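Dual specificity protein phosphatase 12 (Homo sapiens, PDB 4KI9) removes phosphate from phosphotyrosine as well as phosphoserine and phosphothreonine residues of proteins, and can dephosphorylate glucokinase in vitro. Local coordinates at residues E3-L8 / T101-K106; V30-S35 / L86-A91; H67-V72 / Y144-S149; S96-T101 / A126-G131. The protein carries 2 engineered substitutions. All coordinates share one frame; numbering follows the deposited sequence.

Overall arrangement
All four contacts belong to the catalytic domain; three meet where strand 84-88 runs through the phosphate-binding loop into helix 95-108. Contact 2 pairs two central parallel strands of the five-stranded sheet and carries the loop at their end. Contacts 1 and 4 both use helix 95-108 and share T101, with centres about 12 Å apart; one packs the helix on the N-terminal strands, the other on the chain entering helix 130-141, so the helix behind the loop is held by both. Contact 3, centred about 18 Å from contact 2, ties helix 68-80 to a later loop and is linked to contact 1 by a K106-D69 salt bridge. Along the chain, contact 2 lies within contact 1, contact 4 within contact 3.

Contact 1 (E3-L8 / T101-K106); sequences EVQPGL and TAFLMK
Q5 reaches over to helix 95-108 and puts the two ends of its amide on different neighbours. NE2 comes to the rim of the F103 ring, in its plane and 3.8 Å from CE2, while the amide plane is turned 71° from that of the ring. OE1 lies 3.3 Å from CD2 of L104, the two side chains passing each other in opposite directions. Chi1 of 53° sets CG between the backbone N and the carbonyl carbon, and the extended chi2 (-167°) carries CD, the amide carbon, out toward the helix. V4 and L104 meet differently, tip to tip, V4 CG1 standing 4.1 Å from L104 CD1. V4, Q5 and L8 form a classic beta bulge, in which V4 and Q5 both face L8, and a type II turn from Q5 to L8 leads from the first strand of the sheet into the second; helix 95-108 packs against this corner of the phosphatase domain. L8 slides past F103 in the opposite direction and sets CD1 4.0 Å from ring atom CD2, an oblique approach to the ring. Elsewhere F103 touches V72 and I75 of helix 68-80, which places its ring between that helix and the N-terminal strands.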
loop_
_atom_site.group_PDB
_atom_site.type_symbol
_atom_site.label_atom_id
_atom_site.label_comp_id
_atom_site.label_asym_id
_atom_site.label_seq_id
_atom_site.Cartn_x
_atom_site.Cartn_y
_atom_site.Cartn_z
ATOM N N GLU A 3 3.125 -10.937 8.022
ATOM C CA GLU A 3 2.850 -9.913 9.028
ATOM C C GLU A 3 3.941 -8.844 9.088
ATOM O O GLU A 3 5.103 -9.165 9.299
ATOM C CB GLU A 3 2.702 -10.566 10.395
ATOM C CG GLU A 3 2.455 -9.586 11.523
ATOM C CD GLU A 3 1.971 -10.278 12.779
ATOM O OE1 GLU A 3 1.626 -9.581 13.755
ATOM O OE2 GLU A 3 1.929 -11.522 12.780
ATOM N N VAL A 4 3.560 -7.580 8.915
ATOM C CA VAL A 4 4.513 -6.469 8.871
ATOM C C VAL A 4 4.755 -5.936 10.273
ATOM O O VAL A 4 5.865 -5.539 10.631
ATOM C CB VAL A 4 3.977 -5.293 8.018
ATOM C CG1 VAL A 4 5.004 -4.169 7.954
ATOM C CG2 VAL A 4 3.624 -5.760 6.627
ATOM N N GLN A 5 3.681 -5.916 11.050
ATOM C CA GLN A 5 3.703 -5.521 12.447
ATOM C C GLN A 5 2.367 -6.008 12.996
ATOM O O GLN A 5 1.536 -6.476 12.222
ATOM C CB GLN A 5 3.891 -4.006 12.580
ATOM C CG GLN A 5 2.920 -3.144 11.795
ATOM C CD GLN A 5 3.375 -1.699 11.740
ATOM O OE1 GLN A 5 4.552 -1.421 11.523
ATOM N NE2 GLN A 5 2.453 -0.773 11.973
ATOM N N PRO A 6 2.158 -5.952 14.321
ATOM C CA PRO A 6 0.909 -6.573 14.788
ATOM C C PRO A 6 -0.360 -5.948 14.190
ATOM O O PRO A 6 -0.511 -4.724 14.162
ATOM C CB PRO A 6 0.968 -6.410 16.314
ATOM C CG PRO A 6 2.103 -5.476 16.592
ATOM C CD PRO A 6 3.046 -5.581 15.437
ATOM N N GLY A 7 -1.240 -6.803 13.671
ATOM C CA GLY A 7 -2.489 -6.360 13.063
ATOM C C GLY A 7 -2.356 -5.865 11.628
ATOM O O GLY A 7 -3.322 -5.388 11.041
ATOM N N LEU A 8 -1.172 -5.983 11.043
ATOM C CA LEU A 8 -0.969 -5.467 9.685
ATOM C C LEU A 8 -0.252 -6.490 8.794
ATOM O O LEU A 8 0.905 -6.850 9.038
ATOM C CB LEU A 8 -0.195 -4.144 9.735
ATOM C CG LEU A 8 -0.325 -3.091 8.624
ATOM C CD1 LEU A 8 1.043 -2.578 8.209
ATOM C CD2 LEU A 8 -1.136 -3.537 7.406
ATOM N N THR A 101 4.724 0.268 2.352
ATOM C CA THR A 101 5.858 1.163 2.543
ATOM C C THR A 101 5.369 2.586 2.811
ATOM O O THR A 101 5.853 3.252 3.733
ATOM C CB THR A 101 6.829 1.128 1.350
ATOM O OG1 THR A 101 7.247 -0.226 1.117
ATOM C CG2 THR A 101 8.078 1.994 1.633
ATOM N N ALA A 102 4.379 3.035 2.037
ATOM C CA ALA A 102 3.845 4.377 2.222
ATOM C C ALA A 102 3.254 4.523 3.623
ATOM O O ALA A 102 3.417 5.553 4.285
ATOM C CB ALA A 102 2.798 4.692 1.156
ATOM N N PHE A 103 2.571 3.488 4.079
ATOM C CA PHE A 103 1.981 3.519 5.418
ATOM C C PHE A 103 3.052 3.620 6.506
ATOM O O PHE A 103 2.933 4.395 7.454
ATOM C CB PHE A 103 1.160 2.258 5.644
ATOM C CG PHE A 103 0.633 2.133 7.043
ATOM C CD1 PHE A 103 -0.554 2.768 7.407
ATOM C CD2 PHE A 103 1.323 1.392 7.993
ATOM C CE1 PHE A 103 -1.041 2.652 8.696
ATOM C CE2 PHE A 103 0.853 1.285 9.275
ATOM C CZ PHE A 103 -0.336 1.911 9.631
ATOM N N LEU A 104 4.091 2.811 6.371
ATOM C CA LEU A 104 5.211 2.853 7.298
ATOM C C LEU A 104 5.868 4.223 7.250
ATOM O O LEU A 104 6.159 4.798 8.285
ATOM C CB LEU A 104 6.229 1.760 6.972
ATOM C CG LEU A 104 5.774 0.324 7.212
ATOM C CD1 LEU A 104 6.885 -0.667 6.872
ATOM C CD2 LEU A 104 5.296 0.143 8.673
ATOM N N MET A 105 6.073 4.754 6.047
ATOM C CA MET A 105 6.644 6.087 5.888
ATOM C C MET A 105 5.838 7.162 6.620
ATOM O O MET A 105 6.386 7.949 7.390
ATOM C CB MET A 105 6.751 6.455 4.397
ATOM C CG MET A 105 7.807 5.665 3.621
ATOM S SD MET A 105 7.714 5.951 1.850
ATOM C CE MET A 105 8.088 7.702 1.772
ATOM N N LYS A 106 4.538 7.214 6.369
ATOM C CA LYS A 106 3.719 8.288 6.924
ATOM C C LYS A 106 3.505 8.159 8.428
ATOM O O LYS A 106 3.650 9.142 9.156
ATOM C CB LYS A 106 2.382 8.397 6.179
ATOM C CG LYS A 106 1.584 9.632 6.562
ATOM C CD LYS A 106 0.344 9.816 5.692
ATOM C CE LYS A 106 -0.226 11.214 5.898
ATOM N NZ LYS A 106 -1.248 11.585 4.885
#

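Contact 2 (V30-S35 / L86-A91); sequences VLTVDS and LVHSHA. Engineered in segment 86-91: S89 (natural residue Cys). With PO4 (phosphate ion), chain B.
L31 and V33 join the strand of L86, V87 and H88 through a parallel ladder: L31 N donates to L86 O (2.8 Å), H88 N to L31 O, and V33 N to H88 O at 170°. Among side-chain bonds, T32 OG1 and H88 NE2 are hydrogen-bonded at 2.7 Å, the two groups lying side by side. H88 ND1 donates to S89 O (3.1 Å), so the ring is held at both nitrogens. V30 CG1 lies at the imidazole edge, 3.7 Å from H88 CD2, and apolar contact adds L31 CB to V87 CG2 at 4.3 Å. D34 packs against the start of the loop, OD2 lying 3.3 Å from S89 C, and forms a weak, long ion pair with R95. An alanine in place of D34 would probably leave S35 N without its OD1 partner and open a gap beside the S89-H90 peptide. The phosphate ion accepts from OG of S89 (2.7 Å to O3), an engineered serine replacing the cysteine predicted to be the nucleophile, and from A91 N (2.9 Å to O1), V93, S94 and R95. These strands deliver the chain to the P-loop of the protein tyrosine phosphatases, which runs from H88 to R95.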
loop_
_atom_site.group_PDB
_atom_site.type_symbol
_atom_site.label_atom_id
_atom_site.label_comp_id
_atom_site.label_asym_id
_atom_site.label_seq_id
_atom_site.Cartn_x
_atom_site.Cartn_y
_atom_site.Cartn_z
ATOM N N VAL A 30 -9.731 -5.007 4.428
ATOM C CA VAL A 30 -8.916 -5.470 3.316
ATOM C C VAL A 30 -8.760 -4.387 2.273
ATOM O O VAL A 30 -9.752 -3.883 1.739
ATOM C CB VAL A 30 -9.511 -6.740 2.659
ATOM C CG1 VAL A 30 -8.684 -7.138 1.428
ATOM C CG2 VAL A 30 -9.565 -7.895 3.664
ATOM N N LEU A 31 -7.514 -4.013 2.007
ATOM C CA LEU A 31 -7.222 -3.061 0.953
ATOM C C LEU A 31 -6.695 -3.851 -0.224
ATOM O O LEU A 31 -5.623 -4.455 -0.152
ATOM C CB LEU A 31 -6.179 -2.036 1.404
ATOM C CG LEU A 31 -6.007 -0.790 0.512
ATOM C CD1 LEU A 31 -5.267 0.280 1.306
ATOM C CD2 LEU A 31 -5.231 -1.072 -0.774
ATOM N N THR A 32 -7.464 -3.843 -1.301
ATOM C CA THR A 32 -7.060 -4.452 -2.561
ATOM C C THR A 32 -6.453 -3.385 -3.477
ATOM O O THR A 32 -7.099 -2.389 -3.799
ATOM C CB THR A 32 -8.269 -5.090 -3.268
ATOM O OG1 THR A 32 -8.881 -6.060 -2.401
ATOM C CG2 THR A 32 -7.855 -5.740 -4.584
ATOM N N VAL A 33 -5.198 -3.579 -3.872
ATOM C CA VAL A 33 -4.590 -2.715 -4.872
ATOM C C VAL A 33 -4.193 -3.605 -6.049
ATOM O O VAL A 33 -3.201 -4.322 -5.998
ATOM C CB VAL A 33 -3.408 -1.874 -4.287
ATOM C CG1 VAL A 33 -2.434 -2.752 -3.485
ATOM C CG2 VAL A 33 -2.690 -1.099 -5.387
ATOM N N ASP A 34 -5.010 -3.579 -7.098
ATOM C CA ASP A 34 -4.945 -4.595 -8.132
ATOM C C ASP A 34 -5.804 -4.116 -9.291
ATOM O O ASP A 34 -6.421 -3.049 -9.207
ATOM C CB ASP A 34 -5.504 -5.901 -7.566
ATOM C CG ASP A 34 -4.860 -7.138 -8.172
ATOM O OD1 ASP A 34 -4.376 -7.065 -9.314
ATOM O OD2 ASP A 34 -4.856 -8.193 -7.502
ATOM N N SER A 35 -5.848 -4.891 -10.369
ATOM C CA SER A 35 -6.661 -4.530 -11.528
ATOM C C SER A 35 -8.141 -4.855 -11.325
ATOM O O SER A 35 -9.000 -4.286 -11.996
ATOM C CB SER A 35 -6.135 -5.243 -12.778
ATOM O OG SER A 35 -6.089 -6.646 -12.566
ATOM N N LEU A 86 -5.440 -6.495 5.977
ATOM C CA LEU A 86 -4.685 -7.124 4.894
ATOM C C LEU A 86 -4.581 -6.148 3.731
ATOM O O LEU A 86 -5.589 -5.587 3.296
ATOM C CB LEU A 86 -5.394 -8.396 4.420
ATOM C CG LEU A 86 -4.785 -9.034 3.154
ATOM C CD1 LEU A 86 -3.343 -9.508 3.388
ATOM C CD2 LEU A 86 -5.656 -10.173 2.624
ATOM N N VAL A 87 -3.367 -5.930 3.238
ATOM C CA VAL A 87 -3.168 -5.178 1.995
ATOM C C VAL A 87 -2.673 -6.177 0.973
ATOM O O VAL A 87 -1.641 -6.824 1.188
ATOM C CB VAL A 87 -2.088 -4.084 2.133
ATOM C CG1 VAL A 87 -1.886 -3.379 0.791
ATOM C CG2 VAL A 87 -2.468 -3.083 3.213
ATOM N N HIS A 88 -3.397 -6.349 -0.124
ATOM C CA HIS A 88 -2.960 -7.340 -1.111
ATOM C C HIS A 88 -2.991 -6.837 -2.546
ATOM O O HIS A 88 -3.805 -5.979 -2.909
ATOM C CB HIS A 88 -3.790 -8.627 -1.008
ATOM C CG HIS A 88 -5.125 -8.537 -1.682
ATOM N ND1 HIS A 88 -5.335 -8.978 -2.966
ATOM C CD2 HIS A 88 -6.313 -8.045 -1.252
ATOM C CE1 HIS A 88 -6.598 -8.771 -3.302
ATOM N NE2 HIS A 88 -7.212 -8.207 -2.279
ATOM N N SER A 89 -2.085 -7.390 -3.353
ATOM C CA SER A 89 -2.070 -7.195 -4.794
ATOM C C SER A 89 -2.250 -8.565 -5.466
ATOM O O SER A 89 -2.896 -9.444 -4.903
ATOM C CB SER A 89 -0.753 -6.543 -5.216
ATOM O OG SER A 89 0.361 -7.157 -4.579
ATOM N N HIS A 90 -1.696 -8.752 -6.660
ATOM C CA HIS A 90 -1.749 -10.076 -7.286
ATOM C C HIS A 90 -0.584 -10.974 -6.859
ATOM O O HIS A 90 -0.792 -12.114 -6.445
ATOM C CB HIS A 90 -1.814 -9.991 -8.813
ATOM C CG HIS A 90 -1.947 -11.330 -9.476
ATOM N ND1 HIS A 90 -0.928 -11.910 -10.200
ATOM C CD2 HIS A 90 -2.975 -12.212 -9.500
ATOM C CE1 HIS A 90 -1.325 -13.088 -10.650
ATOM N NE2 HIS A 90 -2.561 -13.296 -10.239
ATOM N N ALA A 91 0.640 -10.464 -6.949
ATOM C CA ALA A 91 1.813 -11.268 -6.607
ATOM C C ALA A 91 2.300 -11.079 -5.170
ATOM O O ALA A 91 3.063 -11.898 -4.663
ATOM C CB ALA A 91 2.948 -11.006 -7.592
HETATM P P PO4 B . 2.047 -7.067 -7.727
HETATM O O1 PO4 B . 0.850 -7.880 -8.163
HETATM O O2 PO4 B . 1.769 -5.601 -7.928
HETATM O O3 PO4 B . 2.395 -7.363 -6.289
HETATM O O4 PO4 B . 3.228 -7.419 -8.607
#

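Contact 3 (H67-V72 / Y144-S149); sequences HLDRAV and YEVDTS. Engineered in segment 67-72: A71 (natural residue Cys).
The carboxylate of D69 is the flat group at the centre of this contact, and V146 N approaches it from above, 42° out of its plane. The resulting hydrogen bond to OD1 is 2.8 Å long and nearly straight at 172°. V146 also brings its side chain to the carboxylate: CG2 lies 3.7 Å from D69 CG, and CB is 3.6 Å from OD1, the two side chains sliding past each other in opposite directions. CG of D69, anti to the carbonyl carbon and beside the backbone N (chi1 -79°), brings the carboxylate out to V146. Its second oxygen, OD2, has other partners, forming a salt bridge with K106 and a hydrogen bond with the hydroxyl of Y139, and both oxygens are thus engaged. K106 and Y139 would probably steady the negative charge, whereas E145 OE2, 5.6 Å from D69 OD1, is a like charge that would work mildly against it. L68 adds an apolar touch, CB lying 4.4 Å from V146 CG2. Directly after V146, D147 makes an Asx turn: its OD2 accepts from S149 N (3.0 Å) and from S149 OG. The whole is a surface link between helix 68-80 and the loop that connects helix 130-141 to helix 151-160. L68 packs on I99 and A102 of helix 95-108 and on L136 of helix 130-141, while V146 lies against Y139 of helix 130-141 and Y153 of helix 151-160.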
loop_
_atom_site.group_PDB
_atom_site.type_symbol
_atom_site.label_atom_id
_atom_site.label_comp_id
_atom_site.label_asym_id
_atom_site.label_seq_id
_atom_site.Cartn_x
_atom_site.Cartn_y
_atom_site.Cartn_z
ATOM N N HIS A 67 -3.151 8.226 -4.833
ATOM C CA HIS A 67 -4.029 7.433 -3.954
ATOM C C HIS A 67 -3.450 7.099 -2.577
ATOM O O HIS A 67 -4.129 6.471 -1.753
ATOM C CB HIS A 67 -4.418 6.125 -4.653
ATOM C CG HIS A 67 -5.076 6.336 -5.971
ATOM N ND1 HIS A 67 -4.363 6.453 -7.145
ATOM C CD2 HIS A 67 -6.376 6.514 -6.302
ATOM C CE1 HIS A 67 -5.201 6.653 -8.146
ATOM N NE2 HIS A 67 -6.428 6.695 -7.662
ATOM N N LEU A 68 -2.211 7.511 -2.319
ATOM C CA LEU A 68 -1.507 7.075 -1.118
ATOM C C LEU A 68 -2.114 7.579 0.190
ATOM O O LEU A 68 -2.177 6.832 1.153
ATOM C CB LEU A 68 -0.003 7.428 -1.173
ATOM C CG LEU A 68 0.840 6.694 -2.219
ATOM C CD1 LEU A 68 2.320 7.179 -2.195
ATOM C CD2 LEU A 68 0.726 5.174 -2.040
ATOM N N ASP A 69 -2.526 8.842 0.248
ATOM C CA ASP A 69 -3.149 9.334 1.468
ATOM C C ASP A 69 -4.467 8.600 1.781
ATOM O O ASP A 69 -4.718 8.288 2.931
ATOM C CB ASP A 69 -3.361 10.844 1.434
ATOM C CG ASP A 69 -2.073 11.633 1.743
ATOM O OD1 ASP A 69 -2.043 12.839 1.459
ATOM O OD2 ASP A 69 -1.099 11.056 2.264
ATOM N N ARG A 70 -5.275 8.308 0.758
ATOM C CA ARG A 70 -6.519 7.533 0.938
ATOM C C ARG A 70 -6.217 6.121 1.445
ATOM O O ARG A 70 -6.863 5.605 2.365
ATOM C CB ARG A 70 -7.263 7.404 -0.395
ATOM C CG ARG A 70 -7.977 8.665 -0.906
ATOM C CD ARG A 70 -8.352 8.466 -2.405
ATOM N NE ARG A 70 -9.301 9.468 -2.876
ATOM C CZ ARG A 70 -9.974 9.410 -4.030
ATOM N NH1 ARG A 70 -9.819 8.390 -4.876
ATOM N NH2 ARG A 70 -10.814 10.390 -4.342
ATOM N N ALA A 71 -5.227 5.490 0.838
ATOM C CA ALA A 71 -4.867 4.131 1.202
ATOM C C ALA A 71 -4.351 4.104 2.631
ATOM O O ALA A 71 -4.772 3.270 3.437
ATOM C CB ALA A 71 -3.793 3.607 0.247
ATOM N N VAL A 72 -3.419 5.005 2.939
ATOM C CA VAL A 72 -2.835 5.072 4.279
ATOM C C VAL A 72 -3.897 5.405 5.347
ATOM O O VAL A 72 -3.866 4.857 6.456
ATOM C CB VAL A 72 -1.662 6.067 4.346
ATOM C CG1 VAL A 72 -1.241 6.302 5.814
ATOM C CG2 VAL A 72 -0.473 5.547 3.472
ATOM N N TYR A 144 5.459 13.448 3.333
ATOM C CA TYR A 144 4.626 12.260 3.557
ATOM C C TYR A 144 3.157 12.606 3.416
ATOM O O TYR A 144 2.333 12.232 4.245
ATOM C CB TYR A 144 4.908 11.621 4.925
ATOM C CG TYR A 144 6.372 11.370 5.173
ATOM C CD1 TYR A 144 7.043 10.372 4.492
ATOM C CD2 TYR A 144 7.093 12.138 6.089
ATOM C CE1 TYR A 144 8.399 10.146 4.711
ATOM C CE2 TYR A 144 8.441 11.925 6.309
ATOM C CZ TYR A 144 9.089 10.925 5.621
ATOM O OH TYR A 144 10.429 10.698 5.835
ATOM N N GLU A 145 2.847 13.331 2.352
ATOM C CA GLU A 145 1.492 13.775 2.049
ATOM C C GLU A 145 1.367 13.856 0.542
ATOM O O GLU A 145 2.377 13.993 -0.143
ATOM C CB GLU A 145 1.277 15.176 2.597
ATOM C CG GLU A 145 0.329 15.248 3.760
ATOM C CD GLU A 145 0.007 16.680 4.129
ATOM O OE1 GLU A 145 0.542 17.588 3.450
ATOM O OE2 GLU A 145 -0.775 16.891 5.083
ATOM N N VAL A 146 0.145 13.770 0.019
ATOM C CA VAL A 146 -0.093 14.077 -1.384
ATOM C C VAL A 146 -0.571 15.521 -1.414
ATOM O O VAL A 146 -1.763 15.791 -1.298
ATOM C CB VAL A 146 -1.181 13.177 -2.023
ATOM C CG1 VAL A 146 -1.319 13.484 -3.504
ATOM C CG2 VAL A 146 -0.881 11.685 -1.802
ATOM N N ASP A 147 0.366 16.453 -1.536
ATOM C CA ASP A 147 0.038 17.876 -1.531
ATOM C C ASP A 147 -0.247 18.349 -2.957
ATOM O O ASP A 147 0.676 18.628 -3.721
ATOM C CB ASP A 147 1.207 18.645 -0.899
ATOM C CG ASP A 147 1.009 20.154 -0.895
ATOM O OD1 ASP A 147 1.926 20.844 -0.403
ATOM O OD2 ASP A 147 -0.031 20.658 -1.375
ATOM N N THR A 148 -1.523 18.459 -3.319
ATOM C CA THR A 148 -1.873 18.729 -4.714
ATOM C C THR A 148 -1.550 20.156 -5.136
ATOM O O THR A 148 -1.639 20.492 -6.311
ATOM C CB THR A 148 -3.352 18.467 -5.003
ATOM O OG1 THR A 148 -4.149 19.325 -4.180
ATOM C CG2 THR A 148 -3.706 17.010 -4.732
ATOM N N SER A 149 -1.167 20.996 -4.183
ATOM C CA SER A 149 -0.847 22.375 -4.512
ATOM C C SER A 149 0.656 22.564 -4.648
ATOM O O SER A 149 1.116 23.646 -5.000
ATOM C CB SER A 149 -1.397 23.329 -3.451
ATOM O OG SER A 149 -0.440 23.538 -2.428
#

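Contact 4 (S96-T101 / A126-G131); sequences SVAIIT and AKMNEG
V97 turns its two methyl groups to the chain that leads into helix 130-141. The contact lies on helix 95-108, the helix that follows the phosphate-binding loop in the protein tyrosine phosphatase fold, and is formed mainly by buried apolar groups. V97 CG2 meets CB of A126 at 3.9 Å, and CG1, anti to the backbone N (chi1 168°), lies 3.9 Å from CE of M128, the two side chains crossing at a slant. V97 also touches Y116 and L119 of helix 112-122. A98 comes next, its CA also 3.9 Å from M128 CE and its CB 4.2 Å from SD, so that the thioether end of the methionine rests on the helix backbone. M128 reaches this place by bending at its last torsion (chi3 72°), which swings CE toward the helix; its side chain also touches S94 of the substrate-binding loop, and L136 of helix 130-141. At T101, OG1 bonds back to V97 O (2.8 Å), a carbonyl that T101 N reaches from the opposite face of its plane. An alanine in place of T101 would probably leave V97 O with the backbone N but without the hydroxyl, and M128 CE with a looser neighbour, the CB alone. That methyl, M128 CE, stands 3.7 Å from T101 OG1.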
loop_
_atom_site.group_PDB
_atom_site.type_symbol
_atom_site.label_atom_id
_atom_site.label_comp_id
_atom_site.label_asym_id
_atom_site.label_seq_id
_atom_site.Cartn_x
_atom_site.Cartn_y
_atom_site.Cartn_z
ATOM N N SER A 96 1.161 -3.914 -3.516
ATOM C CA SER A 96 0.849 -3.993 -2.093
ATOM C C SER A 96 2.064 -3.554 -1.275
ATOM O O SER A 96 1.932 -2.878 -0.260
ATOM C CB SER A 96 0.452 -5.421 -1.742
ATOM O OG SER A 96 1.454 -6.316 -2.196
ATOM N N VAL A 97 3.254 -3.934 -1.738
ATOM C CA VAL A 97 4.504 -3.515 -1.115
ATOM C C VAL A 97 4.661 -1.989 -1.077
ATOM O O VAL A 97 5.050 -1.430 -0.056
ATOM C CB VAL A 97 5.721 -4.163 -1.835
ATOM C CG1 VAL A 97 7.015 -3.521 -1.390
ATOM C CG2 VAL A 97 5.747 -5.667 -1.561
ATOM N N ALA A 98 4.352 -1.318 -2.184
ATOM C CA ALA A 98 4.371 0.147 -2.216
ATOM C C ALA A 98 3.403 0.770 -1.192
ATOM O O ALA A 98 3.746 1.729 -0.484
ATOM C CB ALA A 98 4.059 0.649 -3.622
ATOM N N ILE A 99 2.198 0.219 -1.103
ATOM C CA ILE A 99 1.207 0.748 -0.162
ATOM C C ILE A 99 1.672 0.578 1.279
ATOM O O ILE A 99 1.574 1.501 2.086
ATOM C CB ILE A 99 -0.176 0.070 -0.339
ATOM C CG1 ILE A 99 -0.771 0.408 -1.707
ATOM C CG2 ILE A 99 -1.145 0.487 0.766
ATOM C CD1 ILE A 99 -0.884 1.903 -1.995
ATOM N N ILE A 100 2.159 -0.611 1.615
ATOM C CA ILE A 100 2.663 -0.846 2.971
ATOM C C ILE A 100 3.799 0.117 3.299
ATOM O O ILE A 100 3.832 0.717 4.378
ATOM C CB ILE A 100 3.165 -2.294 3.136
ATOM C CG1 ILE A 100 1.993 -3.261 3.034
ATOM C CG2 ILE A 100 3.863 -2.468 4.486
ATOM C CD1 ILE A 100 0.999 -3.102 4.178
ATOM N N THR A 101 4.724 0.268 2.352
ATOM C CA THR A 101 5.858 1.163 2.543
ATOM C C THR A 101 5.369 2.586 2.811
ATOM O O THR A 101 5.853 3.252 3.733
ATOM C CB THR A 101 6.829 1.128 1.350
ATOM O OG1 THR A 101 7.247 -0.226 1.117
ATOM C CG2 THR A 101 8.078 1.994 1.633
ATOM N N ALA A 126 10.247 -8.975 -2.047
ATOM C CA ALA A 126 9.552 -7.706 -2.246
ATOM C C ALA A 126 10.364 -6.836 -3.194
ATOM O O ALA A 126 11.561 -6.637 -3.000
ATOM C CB ALA A 126 9.312 -6.989 -0.920
ATOM N N LYS A 127 9.707 -6.340 -4.232
ATOM C CA LYS A 127 10.374 -5.558 -5.258
ATOM C C LYS A 127 9.327 -4.725 -5.983
ATOM O O LYS A 127 8.729 -5.180 -6.962
ATOM C CB LYS A 127 11.081 -6.499 -6.241
ATOM C CG LYS A 127 11.855 -5.815 -7.363
ATOM C CD LYS A 127 12.523 -6.859 -8.250
ATOM C CE LYS A 127 12.988 -6.279 -9.579
ATOM N NZ LYS A 127 12.927 -7.293 -10.681
ATOM N N MET A 128 9.067 -3.519 -5.488
ATOM C CA MET A 128 8.104 -2.655 -6.156
ATOM C C MET A 128 8.748 -2.172 -7.438
ATOM O O MET A 128 9.964 -2.051 -7.501
ATOM C CB MET A 128 7.699 -1.475 -5.267
ATOM C CG MET A 128 8.783 -0.427 -5.076
ATOM S SD MET A 128 8.238 0.911 -3.999
ATOM C CE MET A 128 8.219 0.070 -2.420
ATOM N N ASN A 129 7.945 -1.917 -8.462
ATOM C CA ASN A 129 8.483 -1.402 -9.708
ATOM C C ASN A 129 9.121 -0.032 -9.499
ATOM O O ASN A 129 8.875 0.649 -8.503
ATOM C CB ASN A 129 7.446 -1.420 -10.853
ATOM C CG ASN A 129 6.404 -0.311 -10.751
ATOM O OD1 ASN A 129 6.735 0.872 -10.813
ATOM N ND2 ASN A 129 5.125 -0.696 -10.639
ATOM N N GLU A 130 9.953 0.351 -10.449
ATOM C CA GLU A 130 10.796 1.522 -10.327
ATOM C C GLU A 130 10.005 2.814 -10.281
ATOM O O GLU A 130 10.426 3.779 -9.644
ATOM C CB GLU A 130 11.803 1.547 -11.489
ATOM C CG GLU A 130 11.177 1.387 -12.890
ATOM C CD GLU A 130 10.723 -0.046 -13.226
ATOM O OE1 GLU A 130 10.294 -0.277 -14.379
ATOM O OE2 GLU A 130 10.784 -0.938 -12.347
ATOM N N GLY A 131 8.872 2.833 -10.974
ATOM C CA GLY A 131 7.937 3.945 -10.891
ATOM C C GLY A 131 7.395 4.165 -9.482
ATOM O O GLY A 131 7.295 5.303 -9.019
#